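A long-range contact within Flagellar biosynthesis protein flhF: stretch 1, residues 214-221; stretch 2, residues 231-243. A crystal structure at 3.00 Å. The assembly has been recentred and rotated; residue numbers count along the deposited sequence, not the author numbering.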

# COMPACT_ATOMS: atom_id res chain seq x y z
N ILE A 214 17.35 -15.31 16.04
CA ILE A 214 16.56 -14.36 15.26
C ILE A 214 15.33 -13.76 15.96
O ILE A 214 14.75 -14.37 16.85
CB ILE A 214 16.13 -15.01 13.93
CG1 ILE A 214 17.35 -15.17 13.02
CG2 ILE A 214 15.09 -14.15 13.23
CD1 ILE A 214 17.02 -15.69 11.63
N GLN A 215 14.96 -12.56 15.53
CA GLN A 215 13.80 -11.82 16.06
C GLN A 215 13.09 -11.15 14.87
O GLN A 215 13.30 -9.97 14.60
CB GLN A 215 14.29 -10.76 17.06
CG GLN A 215 13.20 -10.02 17.83
CD GLN A 215 13.77 -9.02 18.82
OE1 GLN A 215 14.65 -9.36 19.62
NE2 GLN A 215 13.27 -7.79 18.79
N SER A 216 12.24 -11.91 14.17
CA SER A 216 11.52 -11.43 12.99
C SER A 216 10.38 -10.44 13.20
O SER A 216 9.73 -10.44 14.25
CB SER A 216 11.00 -12.63 12.19
OG SER A 216 10.13 -13.42 12.98
N PHE A 217 10.13 -9.63 12.18
CA PHE A 217 9.11 -8.58 12.22
C PHE A 217 8.29 -8.51 10.93
O PHE A 217 8.82 -8.12 9.89
CB PHE A 217 9.78 -7.23 12.43
CG PHE A 217 10.37 -7.06 13.80
CD1 PHE A 217 9.57 -6.64 14.86
CD2 PHE A 217 11.72 -7.31 14.03
CE1 PHE A 217 10.09 -6.49 16.12
CE2 PHE A 217 12.26 -7.16 15.28
CZ PHE A 217 11.45 -6.75 16.33
N LEU A 218 7.00 -8.85 11.00
CA LEU A 218 6.15 -8.83 9.82
C LEU A 218 5.73 -7.40 9.48
O LEU A 218 5.00 -6.76 10.24
CB LEU A 218 4.94 -9.72 10.04
CG LEU A 218 3.90 -9.75 8.91
CD1 LEU A 218 4.50 -10.27 7.61
CD2 LEU A 218 2.74 -10.62 9.32
N VAL A 219 6.16 -6.91 8.32
CA VAL A 219 5.85 -5.55 7.92
C VAL A 219 4.63 -5.33 7.03
O VAL A 219 4.64 -5.69 5.85
CB VAL A 219 7.09 -4.91 7.23
CG1 VAL A 219 6.73 -3.58 6.58
CG2 VAL A 219 8.20 -4.71 8.26
N LEU A 220 3.59 -4.72 7.59
CA LEU A 220 2.37 -4.44 6.84
C LEU A 220 2.13 -2.94 6.88
O LEU A 220 2.57 -2.27 7.83
CB LEU A 220 1.15 -5.12 7.45
CG LEU A 220 1.11 -6.64 7.59
CD1 LEU A 220 -0.23 -6.99 8.17
CD2 LEU A 220 1.31 -7.32 6.27
N SER A 221 1.42 -2.43 5.88
CA SER A 221 1.13 -1.01 5.80
C SER A 221 -0.26 -0.65 6.27
O SER A 221 -1.23 -1.34 5.96
CB SER A 221 1.31 -0.52 4.38
OG SER A 221 0.80 0.79 4.25
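Stretch 2 (231-243) HIVKRFSSVPVNQ

Both hydrogen bonds between loop and strand meet at one buried serine: S216 OG, with chi1 in the p well, donates a hydrogen bond to the backbone carbonyl of P240, OG to O 2.9 Å. A weak backbone hydrogen bond joins it at the same residue, N242 N giving to S216 O at 3.3 Å. They hold stretch 2 as it comes alongside the strand.

Stretch 1 is extended throughout. Stretch 2 approaches it in three steps: helical residues H231 and I232, a type I turn from K234 to S237, and then a loop extended through V239, P240 and V241, kinked at N242. Strand geometry returns at Q243, which pairs in parallel with F217, CA to CA 5.3 Å. Their CB atoms leave on the same face of the sheet, and F217 CE1 lies 3.5 Å from Q243 CB, an oblique approach to the ring. The end of Q243 leads away.

The apolar part of the contact follows alternate strand residues. L218 and L220 both point toward stretch 2, whereas V219 between them points away and touches none of it. L218 is the residue most covered by stretch 2: its CB packs 3.8 Å from V241 CG1, and its CD1 sits over one face of the F236 ring, 4.0 Å from the ring centroid and nearly on the ring normal. Farther along the strand, L220 CD2 meets I232 CD1 at 3.5 Å. The order is thus reversed before the parallel pairing begins: I232 covers part of L220, the turn brings F236 to L218, and the chain then runs back to S216. The rule to read here is that alternate leucines give the strand an apolar side, while a serine before them takes the loop's polar backbone.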

# COMPACT_ATOMS: atom_id res chain seq x y z
N HIS A 231 -6.04 -12.09 5.08
CA HIS A 231 -5.50 -13.24 4.36
C HIS A 231 -4.01 -13.39 4.53
O HIS A 231 -3.54 -14.32 5.17
CB HIS A 231 -5.81 -13.12 2.86
CG HIS A 231 -7.09 -13.79 2.45
ND1 HIS A 231 -7.22 -15.16 2.36
CD2 HIS A 231 -8.29 -13.27 2.11
CE1 HIS A 231 -8.46 -15.46 1.99
NE2 HIS A 231 -9.13 -14.33 1.83
N ILE A 232 -3.26 -12.46 3.95
CA ILE A 232 -1.81 -12.49 4.00
C ILE A 232 -1.23 -12.77 5.38
O ILE A 232 -0.04 -13.01 5.51
CB ILE A 232 -1.22 -11.17 3.49
CG1 ILE A 232 -1.48 -10.05 4.50
CG2 ILE A 232 -1.87 -10.81 2.15
CD1 ILE A 232 -1.07 -8.66 4.01
N VAL A 233 -2.06 -12.74 6.41
CA VAL A 233 -1.57 -13.00 7.75
C VAL A 233 -1.65 -14.50 8.06
O VAL A 233 -0.94 -15.01 8.93
CB VAL A 233 -2.39 -12.22 8.80
CG1 VAL A 233 -3.74 -12.91 9.02
CG2 VAL A 233 -1.61 -12.11 10.09
N LYS A 234 -2.52 -15.19 7.33
CA LYS A 234 -2.71 -16.62 7.48
C LYS A 234 -1.60 -17.35 6.74
O LYS A 234 -1.03 -18.30 7.24
CB LYS A 234 -4.06 -17.04 6.89
CG LYS A 234 -5.23 -16.19 7.37
CD LYS A 234 -5.30 -16.16 8.89
CE LYS A 234 -6.46 -15.29 9.38
NZ LYS A 234 -7.78 -15.81 8.94
N ARG A 235 -1.30 -16.87 5.54
CA ARG A 235 -0.26 -17.46 4.72
C ARG A 235 1.07 -17.47 5.47
O ARG A 235 1.98 -18.21 5.12
CB ARG A 235 -0.11 -16.69 3.40
CG ARG A 235 -1.42 -16.47 2.65
CD ARG A 235 -2.25 -17.77 2.54
NE ARG A 235 -1.62 -18.78 1.70
CZ ARG A 235 -1.52 -18.70 0.37
NH1 ARG A 235 -2.01 -17.64 -0.27
NH2 ARG A 235 -0.93 -19.67 -0.31
N PHE A 236 1.17 -16.64 6.50
CA PHE A 236 2.39 -16.56 7.28
C PHE A 236 2.33 -17.37 8.56
O PHE A 236 3.21 -17.26 9.42
CB PHE A 236 2.72 -15.11 7.62
CG PHE A 236 3.51 -14.41 6.57
CD1 PHE A 236 2.88 -13.85 5.46
CD2 PHE A 236 4.90 -14.31 6.67
CE1 PHE A 236 3.62 -13.21 4.47
CE2 PHE A 236 5.65 -13.68 5.69
CZ PHE A 236 5.01 -13.12 4.58
N SER A 237 1.28 -18.17 8.70
CA SER A 237 1.11 -18.98 9.90
C SER A 237 2.31 -19.89 10.19
O SER A 237 2.78 -19.96 11.33
CB SER A 237 -0.16 -19.81 9.79
OG SER A 237 -0.47 -20.40 11.03
N SER A 238 2.80 -20.59 9.17
CA SER A 238 3.95 -21.48 9.36
C SER A 238 5.13 -20.73 9.98
O SER A 238 5.55 -21.05 11.09
CB SER A 238 4.36 -22.10 8.03
OG SER A 238 3.89 -21.31 6.95
N VAL A 239 5.63 -19.72 9.27
CA VAL A 239 6.76 -18.92 9.76
C VAL A 239 6.45 -18.14 11.03
O VAL A 239 5.44 -17.44 11.11
CB VAL A 239 7.24 -17.92 8.71
CG1 VAL A 239 6.05 -17.20 8.12
CG2 VAL A 239 8.19 -16.92 9.35
N PRO A 240 7.32 -18.24 12.03
CA PRO A 240 7.17 -17.56 13.31
C PRO A 240 7.40 -16.06 13.23
O PRO A 240 8.33 -15.60 12.55
CB PRO A 240 8.20 -18.27 14.19
CG PRO A 240 9.32 -18.49 13.22
CD PRO A 240 8.58 -19.01 11.99
N VAL A 241 6.58 -15.29 13.93
CA VAL A 241 6.70 -13.83 13.94
C VAL A 241 6.61 -13.31 15.37
O VAL A 241 5.69 -13.64 16.11
CB VAL A 241 5.58 -13.21 13.09
CG1 VAL A 241 5.65 -11.70 13.16
CG2 VAL A 241 5.71 -13.66 11.66
N ASN A 242 7.58 -12.49 15.76
CA ASN A 242 7.63 -11.90 17.11
C ASN A 242 6.67 -10.72 17.31
O ASN A 242 5.86 -10.70 18.24
CB ASN A 242 9.05 -11.43 17.43
CG ASN A 242 10.08 -12.52 17.29
OD1 ASN A 242 10.26 -13.09 16.21
ND2 ASN A 242 10.78 -12.81 18.38
N GLN A 243 6.79 -9.71 16.45
CA GLN A 243 5.97 -8.51 16.55
C GLN A 243 5.40 -8.14 15.19
O GLN A 243 5.42 -8.93 14.26
CB GLN A 243 6.83 -7.33 17.03
CG GLN A 243 7.41 -7.49 18.42
CD GLN A 243 6.38 -7.24 19.48
OE1 GLN A 243 5.85 -6.13 19.61
NE2 GLN A 243 6.07 -8.28 20.25